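Local coordinates for protein cytochrome P450 (Bacillus megaterium, PDB 5L94) that binds heme b, holds testosterone in its pocket, and probably acts as a monooxygenase, using molecular oxygen at the heme iron, at residues A[163-168]-A[239-244]; A[293-298]-A[310-315]; A[380-385]-A[396-401]. All blocks are in the same frame, centred on the assembly; numbering follows the deposited sequence.

Contact 1 of 3, residues A[163-168]-A[239-244]. With HEM (protoporphyrin IX containing Fe), chain C.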
loop_
_atom_site.group_PDB
_atom_site.type_symbol
_atom_site.label_atom_id
_atom_site.label_comp_id
_atom_site.label_asym_id
_atom_site.label_seq_id
_atom_site.Cartn_x
_atom_site.Cartn_y
_atom_site.Cartn_z
ATOM N N ASP A 163 -5.561 13.650 -5.208
ATOM C CA ASP A 163 -4.722 14.192 -6.286
ATOM C C ASP A 163 -3.247 14.276 -5.887
ATOM O O ASP A 163 -2.357 13.892 -6.655
ATOM C CB ASP A 163 -5.276 15.551 -6.698
ATOM C CG ASP A 163 -6.610 15.421 -7.375
ATOM O OD1 ASP A 163 -6.984 14.256 -7.655
ATOM O OD2 ASP A 163 -7.269 16.454 -7.624
ATOM N N TRP A 164 -2.972 14.728 -4.674
ATOM C CA TRP A 164 -1.598 14.772 -4.197
ATOM C C TRP A 164 -1.029 13.367 -4.086
ATOM O O TRP A 164 0.094 13.088 -4.529
ATOM C CB TRP A 164 -1.536 15.455 -2.822
ATOM C CG TRP A 164 -1.576 16.939 -2.802
ATOM C CD1 TRP A 164 -1.134 17.785 -3.767
ATOM C CD2 TRP A 164 -2.068 17.769 -1.746
ATOM N NE1 TRP A 164 -1.340 19.064 -3.404
ATOM C CE2 TRP A 164 -1.918 19.094 -2.163
ATOM C CE3 TRP A 164 -2.646 17.517 -0.498
ATOM C CZ2 TRP A 164 -2.321 20.183 -1.367
ATOM C CZ3 TRP A 164 -3.043 18.582 0.277
ATOM C CH2 TRP A 164 -2.877 19.907 -0.163
ATOM N N SER A 165 -1.775 12.482 -3.435
ATOM C CA SER A 165 -1.278 11.143 -3.195
ATOM C C SER A 165 -1.096 10.403 -4.485
ATOM O O SER A 165 -0.170 9.602 -4.602
ATOM C CB SER A 165 -2.241 10.361 -2.313
ATOM O OG SER A 165 -2.288 10.880 -0.998
ATOM N N ASP A 166 -1.959 10.676 -5.464
ATOM C CA ASP A 166 -1.855 9.993 -6.753
ATOM C C ASP A 166 -0.567 10.373 -7.474
ATOM O O ASP A 166 0.123 9.506 -8.016
ATOM C CB ASP A 166 -3.082 10.301 -7.620
ATOM C CG ASP A 166 -4.321 9.435 -7.248
ATOM O OD1 ASP A 166 -4.221 8.519 -6.402
ATOM O OD2 ASP A 166 -5.409 9.687 -7.827
ATOM N N ILE A 167 -0.233 11.671 -7.497
ATOM C CA ILE A 167 1.057 12.125 -8.032
ATOM C C ILE A 167 2.222 11.414 -7.357
ATOM O O ILE A 167 3.138 10.896 -8.022
ATOM C CB ILE A 167 1.178 13.647 -7.895
ATOM C CG1 ILE A 167 0.167 14.278 -8.839
ATOM C CG2 ILE A 167 2.611 14.102 -8.205
ATOM C CD1 ILE A 167 -0.128 15.679 -8.569
ATOM N N ILE A 168 2.206 11.370 -6.022
ATOM C CA ILE A 168 3.374 10.864 -5.307
ATOM C C ILE A 168 3.631 9.405 -5.641
ATOM O O ILE A 168 4.783 8.970 -5.682
ATOM C CB ILE A 168 3.212 11.072 -3.791
ATOM C CG1 ILE A 168 3.091 12.556 -3.480
ATOM C CG2 ILE A 168 4.384 10.405 -3.026
ATOM C CD1 ILE A 168 4.425 13.237 -3.416
ATOM N N LEU A 239 1.266 8.734 6.297
ATOM C CA LEU A 239 -0.032 8.174 6.672
ATOM C C LEU A 239 -1.094 8.562 5.671
ATOM O O LEU A 239 -1.845 7.710 5.181
ATOM C CB LEU A 239 -0.451 8.648 8.069
ATOM C CG LEU A 239 -0.364 7.677 9.213
ATOM C CD1 LEU A 239 1.014 7.135 9.318
ATOM C CD2 LEU A 239 -0.815 8.376 10.537
ATOM N N LEU A 240 -1.195 9.851 5.376
ATOM C CA LEU A 240 -2.192 10.280 4.407
ATOM C C LEU A 240 -2.054 9.541 3.074
ATOM O O LEU A 240 -3.058 9.180 2.445
ATOM C CB LEU A 240 -2.083 11.780 4.188
ATOM C CG LEU A 240 -3.051 12.298 3.140
ATOM C CD1 LEU A 240 -4.406 12.262 3.795
ATOM C CD2 LEU A 240 -2.671 13.678 2.593
ATOM N N ILE A 241 -0.829 9.396 2.577
ATOM C CA ILE A 241 -0.645 8.692 1.311
ATOM C C ILE A 241 -1.061 7.222 1.464
ATOM O O ILE A 241 -1.743 6.677 0.605
ATOM C CB ILE A 241 0.798 8.814 0.784
ATOM C CG1 ILE A 241 1.079 10.252 0.349
ATOM C CG2 ILE A 241 0.998 7.836 -0.402
ATOM C CD1 ILE A 241 2.510 10.547 0.126
ATOM N N ALA A 242 -0.671 6.573 2.565
ATOM C CA ALA A 242 -1.158 5.222 2.847
ATOM C C ALA A 242 -2.679 5.180 2.881
ATOM O O ALA A 242 -3.307 4.210 2.426
ATOM C CB ALA A 242 -0.588 4.723 4.162
ATOM N N GLY A 243 -3.294 6.239 3.388
ATOM C CA GLY A 243 -4.746 6.253 3.455
ATOM C C GLY A 243 -5.426 6.463 2.122
ATOM O O GLY A 243 -6.649 6.337 2.052
ATOM N N ASN A 244 -4.681 6.786 1.075
ATOM C CA ASN A 244 -5.275 6.993 -0.233
ATOM C C ASN A 244 -4.887 5.919 -1.251
ATOM O O ASN A 244 -5.505 5.864 -2.313
ATOM C CB ASN A 244 -4.864 8.368 -0.780
ATOM C CG ASN A 244 -5.624 9.551 -0.131
ATOM O OD1 ASN A 244 -6.560 10.090 -0.726
ATOM N ND2 ASN A 244 -5.190 9.977 1.078
HETATM C CHA HEM C . 5.188 0.288 5.494
HETATM C CHB HEM C . 2.183 -2.115 2.498
HETATM C CHC HEM C . -1.668 -0.017 4.483
HETATM C CHD HEM C . 1.343 2.779 6.960
HETATM C C1A HEM C . 4.692 -0.581 4.535
HETATM C C2A HEM C . 5.492 -1.531 3.812
HETATM C C3A HEM C . 4.679 -2.195 2.988
HETATM C C4A HEM C . 3.316 -1.679 3.165
HETATM C CMA HEM C . 5.125 -3.325 2.013
HETATM C CAA HEM C . 7.019 -1.752 3.962
HETATM C CBA HEM C . 7.744 -0.561 3.321
HETATM C CGA HEM C . 9.233 -0.754 3.172
HETATM O O1A HEM C . 9.805 -1.723 3.732
HETATM O O2A HEM C . 9.831 0.116 2.471
HETATM C C1B HEM C . 0.886 -1.820 2.816
HETATM C C2B HEM C . -0.301 -2.505 2.304
HETATM C C3B HEM C . -1.360 -1.896 2.862
HETATM C C4B HEM C . -0.871 -0.838 3.721
HETATM C CMB HEM C . -0.239 -3.689 1.300
HETATM C CAB HEM C . -2.847 -2.149 2.740
HETATM C CBB HEM C . -3.357 -3.284 2.277
HETATM C C1C HEM C . -1.200 0.914 5.373
HETATM C C2C HEM C . -2.012 1.748 6.230
HETATM C C3C HEM C . -1.140 2.513 6.891
HETATM C C4C HEM C . 0.208 2.190 6.473
HETATM C CMC HEM C . -3.570 1.693 6.301
HETATM C CAC HEM C . -1.360 3.582 7.964
HETATM C CBC HEM C . -2.530 4.095 8.279
HETATM C C1D HEM C . 2.630 2.363 6.781
HETATM C C2D HEM C . 3.801 2.992 7.359
HETATM C C3D HEM C . 4.875 2.312 6.965
HETATM C C4D HEM C . 4.410 1.226 6.118
HETATM C CMD HEM C . 3.764 4.236 8.291
HETATM C CAD HEM C . 6.354 2.586 7.314
HETATM C CBD HEM C . 6.773 1.765 8.531
HETATM C CGD HEM C . 8.257 1.874 8.762
HETATM O O1D HEM C . 8.678 1.628 9.907
HETATM O O2D HEM C . 9.034 2.194 7.827
HETATM N NA HEM C . 3.355 -0.688 4.123
HETATM N NB HEM C . 0.505 -0.813 3.666
HETATM N NC HEM C . 0.145 1.186 5.544
HETATM N ND HEM C . 3.036 1.276 6.034
HETATM FE FE HEM C . 1.710 0.240 4.837
#

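Contact 2 of 3, residues A[293-298]-A[310-315]. With HEM (protoporphyrin IX containing Fe), chain C.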
loop_
_atom_site.group_PDB
_atom_site.type_symbol
_atom_site.label_atom_id
_atom_site.label_comp_id
_atom_site.label_asym_id
_atom_site.label_seq_id
_atom_site.Cartn_x
_atom_site.Cartn_y
_atom_site.Cartn_z
ATOM N N HIS A 293 11.978 -0.272 -2.667
ATOM C CA HIS A 293 13.294 0.258 -3.019
ATOM C C HIS A 293 14.220 0.183 -1.829
ATOM O O HIS A 293 13.810 0.436 -0.697
ATOM C CB HIS A 293 13.232 1.687 -3.460
ATOM C CG HIS A 293 12.443 1.868 -4.697
ATOM N ND1 HIS A 293 12.917 1.465 -5.924
ATOM C CD2 HIS A 293 11.193 2.346 -4.898
ATOM C CE1 HIS A 293 11.998 1.705 -6.839
ATOM N NE2 HIS A 293 10.941 2.243 -6.241
ATOM N N ARG A 294 15.467 -0.154 -2.124
ATOM C CA ARG A 294 16.546 -0.203 -1.164
ATOM C C ARG A 294 17.787 0.333 -1.856
ATOM O O ARG A 294 17.854 0.396 -3.083
ATOM C CB ARG A 294 16.801 -1.647 -0.671
ATOM C CG ARG A 294 15.700 -2.279 0.179
ATOM C CD ARG A 294 15.426 -1.407 1.394
ATOM N NE ARG A 294 14.532 -1.971 2.408
ATOM C CZ ARG A 294 13.256 -1.652 2.520
ATOM N NH1 ARG A 294 12.692 -0.818 1.658
ATOM N NH2 ARG A 294 12.546 -2.158 3.490
ATOM N N ILE A 295 18.788 0.685 -1.063
ATOM C CA ILE A 295 20.083 1.106 -1.593
ATOM C C ILE A 295 21.182 0.312 -0.905
ATOM O O ILE A 295 21.192 0.184 0.323
ATOM C CB ILE A 295 20.315 2.616 -1.429
ATOM C CG1 ILE A 295 19.324 3.361 -2.333
ATOM C CG2 ILE A 295 21.745 2.967 -1.843
ATOM C CD1 ILE A 295 19.288 4.894 -2.147
ATOM N N VAL A 296 22.108 -0.211 -1.696
ATOM C CA VAL A 296 23.220 -0.952 -1.129
ATOM C C VAL A 296 24.091 0.012 -0.343
ATOM O O VAL A 296 24.480 1.062 -0.854
ATOM C CB VAL A 296 24.003 -1.655 -2.241
ATOM C CG1 VAL A 296 25.088 -2.555 -1.668
ATOM C CG2 VAL A 296 23.063 -2.426 -3.128
ATOM N N LYS A 297 24.356 -0.314 0.917
ATOM C CA LYS A 297 25.211 0.494 1.776
ATOM C C LYS A 297 26.687 0.087 1.660
ATOM O O LYS A 297 27.575 0.939 1.792
ATOM C CB LYS A 297 24.724 0.376 3.236
ATOM C CG LYS A 297 25.070 1.546 4.150
ATOM C CD LYS A 297 24.919 1.167 5.665
ATOM C CE LYS A 297 23.467 1.322 6.147
ATOM N NZ LYS A 297 23.223 0.865 7.554
ATOM N N GLU A 298 26.960 -1.182 1.346
ATOM C CA GLU A 298 28.304 -1.732 1.263
ATOM C C GLU A 298 28.243 -2.918 0.324
ATOM O O GLU A 298 27.223 -3.609 0.267
ATOM C CB GLU A 298 28.816 -2.206 2.623
ATOM C CG GLU A 298 27.854 -3.199 3.296
ATOM C CD GLU A 298 28.070 -3.324 4.787
ATOM O OE1 GLU A 298 27.335 -2.640 5.568
ATOM O OE2 GLU A 298 28.980 -4.106 5.163
ATOM N N GLY A 310 25.881 1.902 -3.139
ATOM C CA GLY A 310 25.170 2.946 -3.840
ATOM C C GLY A 310 24.237 2.475 -4.938
ATOM O O GLY A 310 23.468 3.278 -5.480
ATOM N N GLU A 311 24.280 1.214 -5.314
ATOM C CA GLU A 311 23.370 0.766 -6.348
ATOM C C GLU A 311 21.963 0.562 -5.779
ATOM O O GLU A 311 21.781 0.335 -4.584
ATOM C CB GLU A 311 23.937 -0.484 -6.984
ATOM C CG GLU A 311 25.078 -0.088 -7.921
ATOM C CD GLU A 311 25.936 -1.231 -8.388
ATOM O OE1 GLU A 311 25.709 -2.387 -7.973
ATOM O OE2 GLU A 311 26.872 -0.958 -9.158
ATOM N N HIS A 312 20.968 0.757 -6.631
ATOM C CA HIS A 312 19.573 0.617 -6.255
ATOM C C HIS A 312 19.110 -0.825 -6.440
ATOM O O HIS A 312 19.579 -1.544 -7.330
ATOM C CB HIS A 312 18.721 1.560 -7.082
ATOM C CG HIS A 312 18.897 2.992 -6.704
ATOM N ND1 HIS A 312 20.107 3.645 -6.798
ATOM C CD2 HIS A 312 18.024 3.898 -6.207
ATOM C CE1 HIS A 312 19.971 4.890 -6.382
ATOM N NE2 HIS A 312 18.718 5.068 -6.016
ATOM N N VAL A 313 18.190 -1.252 -5.567
ATOM C CA VAL A 313 17.696 -2.633 -5.538
ATOM C C VAL A 313 16.181 -2.585 -5.488
ATOM O O VAL A 313 15.605 -1.769 -4.764
ATOM C CB VAL A 313 18.237 -3.454 -4.340
ATOM C CG1 VAL A 313 17.777 -4.928 -4.408
ATOM C CG2 VAL A 313 19.747 -3.429 -4.290
ATOM N N VAL A 314 15.538 -3.446 -6.268
ATOM C CA VAL A 314 14.087 -3.546 -6.316
ATOM C C VAL A 314 13.705 -4.982 -5.963
ATOM O O VAL A 314 13.782 -5.888 -6.799
ATOM C CB VAL A 314 13.520 -3.143 -7.689
ATOM C CG1 VAL A 314 12.055 -3.282 -7.704
ATOM C CG2 VAL A 314 13.853 -1.651 -8.032
ATOM N N PRO A 315 13.309 -5.230 -4.719
ATOM C CA PRO A 315 12.767 -6.541 -4.358
ATOM C C PRO A 315 11.280 -6.590 -4.695
ATOM O O PRO A 315 10.495 -5.781 -4.191
ATOM C CB PRO A 315 13.010 -6.611 -2.849
ATOM C CG PRO A 315 12.853 -5.136 -2.445
ATOM C CD PRO A 315 13.514 -4.383 -3.537
HETATM C CHA HEM C . 5.188 0.288 5.494
HETATM C CHB HEM C . 2.183 -2.115 2.498
HETATM C CHC HEM C . -1.668 -0.017 4.483
HETATM C CHD HEM C . 1.343 2.779 6.960
HETATM C C1A HEM C . 4.692 -0.581 4.535
HETATM C C2A HEM C . 5.492 -1.531 3.812
HETATM C C3A HEM C . 4.679 -2.195 2.988
HETATM C C4A HEM C . 3.316 -1.679 3.165
HETATM C CMA HEM C . 5.125 -3.325 2.013
HETATM C CAA HEM C . 7.019 -1.752 3.962
HETATM C CBA HEM C . 7.744 -0.561 3.321
HETATM C CGA HEM C . 9.233 -0.754 3.172
HETATM O O1A HEM C . 9.805 -1.723 3.732
HETATM O O2A HEM C . 9.831 0.116 2.471
HETATM C C1B HEM C . 0.886 -1.820 2.816
HETATM C C2B HEM C . -0.301 -2.505 2.304
HETATM C C3B HEM C . -1.360 -1.896 2.862
HETATM C C4B HEM C . -0.871 -0.838 3.721
HETATM C CMB HEM C . -0.239 -3.689 1.300
HETATM C CAB HEM C . -2.847 -2.149 2.740
HETATM C CBB HEM C . -3.357 -3.284 2.277
HETATM C C1C HEM C . -1.200 0.914 5.373
HETATM C C2C HEM C . -2.012 1.748 6.230
HETATM C C3C HEM C . -1.140 2.513 6.891
HETATM C C4C HEM C . 0.208 2.190 6.473
HETATM C CMC HEM C . -3.570 1.693 6.301
HETATM C CAC HEM C . -1.360 3.582 7.964
HETATM C CBC HEM C . -2.530 4.095 8.279
HETATM C C1D HEM C . 2.630 2.363 6.781
HETATM C C2D HEM C . 3.801 2.992 7.359
HETATM C C3D HEM C . 4.875 2.312 6.965
HETATM C C4D HEM C . 4.410 1.226 6.118
HETATM C CMD HEM C . 3.764 4.236 8.291
HETATM C CAD HEM C . 6.354 2.586 7.314
HETATM C CBD HEM C . 6.773 1.765 8.531
HETATM C CGD HEM C . 8.257 1.874 8.762
HETATM O O1D HEM C . 8.678 1.628 9.907
HETATM O O2D HEM C . 9.034 2.194 7.827
HETATM N NA HEM C . 3.355 -0.688 4.123
HETATM N NB HEM C . 0.505 -0.813 3.666
HETATM N NC HEM C . 0.145 1.186 5.544
HETATM N ND HEM C . 3.036 1.276 6.034
HETATM FE FE HEM C . 1.710 0.240 4.837
#

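Contact 3 of 3, residues A[380-385]-A[396-401]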
loop_
_atom_site.group_PDB
_atom_site.type_symbol
_atom_site.label_atom_id
_atom_site.label_comp_id
_atom_site.label_asym_id
_atom_site.label_seq_id
_atom_site.Cartn_x
_atom_site.Cartn_y
_atom_site.Cartn_z
ATOM N N PRO A 380 -22.048 -4.506 -17.085
ATOM C CA PRO A 380 -21.873 -4.486 -18.544
ATOM C C PRO A 380 -20.955 -3.395 -19.041
ATOM O O PRO A 380 -20.512 -3.481 -20.180
ATOM C CB PRO A 380 -23.296 -4.277 -19.082
ATOM C CG PRO A 380 -24.217 -4.566 -17.918
ATOM C CD PRO A 380 -23.442 -4.234 -16.684
ATOM N N SER A 381 -20.680 -2.357 -18.267
ATOM C CA SER A 381 -19.743 -1.353 -18.729
ATOM C C SER A 381 -18.376 -1.508 -18.087
ATOM O O SER A 381 -17.506 -0.648 -18.285
ATOM C CB SER A 381 -20.322 0.053 -18.502
ATOM O OG SER A 381 -20.804 0.190 -17.208
ATOM N N PHE A 382 -18.140 -2.616 -17.390
ATOM C CA PHE A 382 -16.824 -2.856 -16.820
ATOM C C PHE A 382 -15.732 -2.868 -17.891
ATOM O O PHE A 382 -15.915 -3.360 -19.012
ATOM C CB PHE A 382 -16.800 -4.175 -16.040
ATOM C CG PHE A 382 -15.426 -4.614 -15.682
ATOM C CD1 PHE A 382 -14.881 -4.292 -14.454
ATOM C CD2 PHE A 382 -14.649 -5.323 -16.592
ATOM C CE1 PHE A 382 -13.603 -4.648 -14.122
ATOM C CE2 PHE A 382 -13.365 -5.679 -16.283
ATOM C CZ PHE A 382 -12.829 -5.344 -15.021
ATOM N N GLU A 383 -14.581 -2.329 -17.518
ATOM C CA GLU A 383 -13.388 -2.340 -18.331
ATOM C C GLU A 383 -12.239 -2.455 -17.354
ATOM O O GLU A 383 -12.316 -1.922 -16.241
ATOM C CB GLU A 383 -13.215 -1.050 -19.194
ATOM C CG GLU A 383 -14.088 -0.965 -20.458
ATOM C CD GLU A 383 -14.166 0.462 -21.084
ATOM O OE1 GLU A 383 -13.146 1.201 -21.050
ATOM O OE2 GLU A 383 -15.247 0.842 -21.616
ATOM N N LEU A 384 -11.192 -3.170 -17.757
ATOM C CA LEU A 384 -9.967 -3.263 -16.970
ATOM C C LEU A 384 -9.168 -1.968 -17.108
ATOM O O LEU A 384 -8.789 -1.579 -18.215
ATOM C CB LEU A 384 -9.156 -4.466 -17.440
ATOM C CG LEU A 384 -7.978 -4.908 -16.585
ATOM C CD1 LEU A 384 -8.486 -5.550 -15.311
ATOM C CD2 LEU A 384 -7.050 -5.845 -17.354
ATOM N N LYS A 385 -8.906 -1.307 -15.991
ATOM C CA LYS A 385 -8.225 -0.010 -15.983
ATOM C C LYS A 385 -7.147 -0.029 -14.915
ATOM O O LYS A 385 -7.309 0.560 -13.835
ATOM C CB LYS A 385 -9.203 1.136 -15.762
ATOM C CG LYS A 385 -10.046 1.397 -16.957
ATOM C CD LYS A 385 -10.941 2.607 -16.722
ATOM C CE LYS A 385 -12.024 2.678 -17.789
ATOM N NZ LYS A 385 -12.918 3.869 -17.636
ATOM N N LYS A 396 -8.227 1.367 -11.338
ATOM C CA LYS A 396 -8.714 2.724 -11.164
ATOM C C LYS A 396 -10.206 2.757 -10.944
ATOM O O LYS A 396 -10.715 3.748 -10.406
ATOM C CB LYS A 396 -8.370 3.593 -12.375
ATOM C CG LYS A 396 -6.854 3.842 -12.557
ATOM C CD LYS A 396 -6.512 4.312 -13.973
ATOM C CE LYS A 396 -6.165 5.781 -14.056
ATOM N NZ LYS A 396 -7.137 6.633 -13.334
ATOM N N GLU A 397 -10.882 1.666 -11.290
ATOM C CA GLU A 397 -12.315 1.578 -11.480
ATOM C C GLU A 397 -12.658 0.099 -11.454
ATOM O O GLU A 397 -11.846 -0.713 -11.898
ATOM C CB GLU A 397 -12.680 2.229 -12.802
ATOM C CG GLU A 397 -14.129 2.216 -13.224
ATOM C CD GLU A 397 -14.239 2.561 -14.706
ATOM O OE1 GLU A 397 -14.189 3.771 -15.053
ATOM O OE2 GLU A 397 -14.325 1.615 -15.525
ATOM N N LEU A 398 -13.818 -0.252 -10.868
ATOM C CA LEU A 398 -14.291 -1.641 -10.809
ATOM C C LEU A 398 -15.827 -1.634 -10.791
ATOM O O LEU A 398 -16.453 -1.633 -9.726
ATOM C CB LEU A 398 -13.698 -2.342 -9.597
ATOM C CG LEU A 398 -13.958 -3.830 -9.353
ATOM C CD1 LEU A 398 -13.908 -4.603 -10.612
ATOM C CD2 LEU A 398 -12.953 -4.381 -8.395
ATOM N N LEU A 399 -16.418 -1.593 -11.992
ATOM C CA LEU A 399 -17.854 -1.441 -12.154
ATOM C C LEU A 399 -18.534 -2.790 -11.972
ATOM O O LEU A 399 -18.286 -3.733 -12.742
ATOM C CB LEU A 399 -18.201 -0.843 -13.522
ATOM C CG LEU A 399 -17.679 0.573 -13.804
ATOM C CD1 LEU A 399 -18.215 1.111 -15.096
ATOM C CD2 LEU A 399 -18.011 1.523 -12.694
ATOM N N ILE A 400 -19.390 -2.864 -10.959
ATOM C CA ILE A 400 -20.052 -4.096 -10.543
ATOM C C ILE A 400 -21.559 -3.911 -10.639
ATOM O O ILE A 400 -22.103 -2.878 -10.222
ATOM C CB ILE A 400 -19.656 -4.484 -9.109
ATOM C CG1 ILE A 400 -18.195 -4.904 -9.009
ATOM C CG2 ILE A 400 -20.553 -5.591 -8.553
ATOM C CD1 ILE A 400 -17.824 -6.163 -9.741
ATOM N N ARG A 401 -22.235 -4.918 -11.185
ATOM C CA ARG A 401 -23.690 -4.991 -11.124
ATOM C C ARG A 401 -24.101 -5.789 -9.886
ATOM O O ARG A 401 -23.672 -6.936 -9.696
ATOM C CB ARG A 401 -24.250 -5.605 -12.413
ATOM C CG ARG A 401 -25.774 -6.003 -12.350
ATOM C CD ARG A 401 -26.474 -5.928 -13.714
ATOM N NE ARG A 401 -26.491 -4.552 -14.230
ATOM C CZ ARG A 401 -26.912 -4.198 -15.441
ATOM N NH1 ARG A 401 -27.372 -5.106 -16.273
ATOM N NH2 ARG A 401 -26.856 -2.933 -15.827
HETATM O O HOH W 1 -16.104 1.530 -17.583
HETATM O O HOH W 2 -14.565 -1.181 -14.436
HETATM O O HOH W 3 -10.875 -2.038 -14.115
#

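Contact 1 of 3, residues A[163-168]-A[239-244]
S165 presents its short side chain to the backbone of helix 229-245, with OG 3.6 Å from the CA of I241. No other residue of the two segments buries as much surface here. A serine suits the place because its side chain is short enough to lie close against that CA where the two helices cross nearly at right angles (-91°), their segment axes 9.2 Å apart. With chi1 at -68°, OG stands beside its own backbone N and bonds F161 O, one turn earlier, so the hydroxyl has a polar partner although it faces the CB of N244 and the CG1 of I241 across the contact.

I241 reaches the other helix by the end of its chain: CD1 lies 3.7 Å from the CG2 of I168, and the two isoleucines cross at about a right angle. Branched, stiff side chains fill this buried seam, and I241 also touches the bound testosterone.

In cytochrome P450 terms helix 229-245 is αI, which passes over the heme, and helix 158-169 is αF, part of the roof of the substrate pocket. A242, on the side of αI turned from S165, sets its CB 3.5 Å from HEM C4C. The sequence A242 to T246 fits the family's (A/G)Gx(D/E)T motif.

N244 lays its CB 3.6 Å from the CB of S165 and folds its amide back: ND2 gives L240 O a 2.7 Å bond, nearly straight at 163°, with that oxygen in the amide plane, while OD1 is bonded to Y140 OH. With an alanine here, L240 O would probably lose its side-chain donor and Y140 OH this partner, the CB alone remaining against S165.

Contact 2 of 3, residues A[293-298]-A[310-315]
I295 lies alongside H312, both pointing the same way, and its CG1 rides over one face of the imidazole, 4.2 Å from the ring centroid, in a CH-pi contact displaced to the rim. The two form an antiparallel non-hydrogen-bonded pair, where side chains come close. Next to it R294 and V313 make the hydrogen-bonded pair, and their CB atoms emerge on the other face of the sheet. There V313 sends CG2 to the CG2 of V296, 3.7 Å away; with chi1 of V313 at -176°, this methyl stands beside its own N. Beta-branched residues suit such extended backbone.

Strand 312-315 is entered through a G1 beta bulge: G310 N bonds V296 O at 2.8 Å, while V296 N bonds the O of the following residue, E311. The positive phi of G310 (91°) would press a CB against the preceding carbonyl, which calls for glycine. At the other end the H293 ring runs beside V314, ND1 3.9 Å from its CG2, and the same histidine touches the bound testosterone. The strands belong to the mixed sheet of the P450 fold.

R294, a heme-binding residue, leaves the sheet after its CB: a bend at chi2 (-57°) takes the guanidinium to a heme propionate, which it meets edge-on, the carboxyl carbon in its plane. NH2 donates to HEM O1A at 2.8 Å and NH1 to HEM O2A at 3.1 Å. NH1 also bonds H293 O, from above that carbonyl's plane; together with the two propionate bonds this limits rotation of the group. H350, H92 and R96 also hydrogen-bond the heme. The paired bonds imply that R294 probably offsets part of the propionate's charge and ties this strand to the cofactor.

Contact 3 of 3, residues A[380-385]-A[396-401]
K385 reaches across to E397 in a salt bridge, NZ standing 2.9 Å from OE1 on its syn side, 28° out of the carboxylate plane. A long lysine, extended beyond CG, can span the distance, and its aliphatic CE also lies against the carboxylate. A second charged group, the R401 guanidinium, has P380 over one face, CG 3.4 Å above its plane, a compact ring suited to covering a flat group; R401 NE is salt-bridged to D131.

One direct backbone bond joins the segments, K396 N to K385 O, 2.8 Å long and nearly straight. Three waters bridge them as well. One links S381 O and E397 OE2; a second takes the N-H groups of E383 and L399 and donates to the same OE2; a third donates to E383 O and E397 O while accepting from K385 N.

Apolar contact centres on F382. With CG anti to the backbone N (chi1 168°), its ring offers an edge, CE1, to the CD1 of L398 at 3.5 Å, and its CB lies 4.4 Å from the CB of L399. Van der Waals contacts with polar atoms add to this, F382 CB against L399 O and L399 CD1 against S381 OG.

Strand 399-401 is the middle strand of a small antiparallel sheet. Because E397 OE2 accepts from two waters while OE1 takes the lysine, its carboxylate ties the loop to the segment leading into that strand through both charge and solvent.

Overall arrangement
Contact 1 is buried between two helices in the heart of the fold, contact 2 is partly buried in a sheet beside the heme, and contact 3 is a surface contact away from the annotated sites. Contacts 1 and 2 approach the same cofactor, one over the porphyrin and the other at a propionate, and both reach testosterone; their centres are about 24 Å apart. Contacts 2 and 3 lie on opposite sides of the chain's centre, contact 2 within the mixed sheet, contact 3 at a loop beside the small antiparallel sheet. The chemistry follows depth: close van der Waals packing in 1, its polar groups bonded elsewhere; direct strand pairing in 2; salt bridge and water bridges in 3.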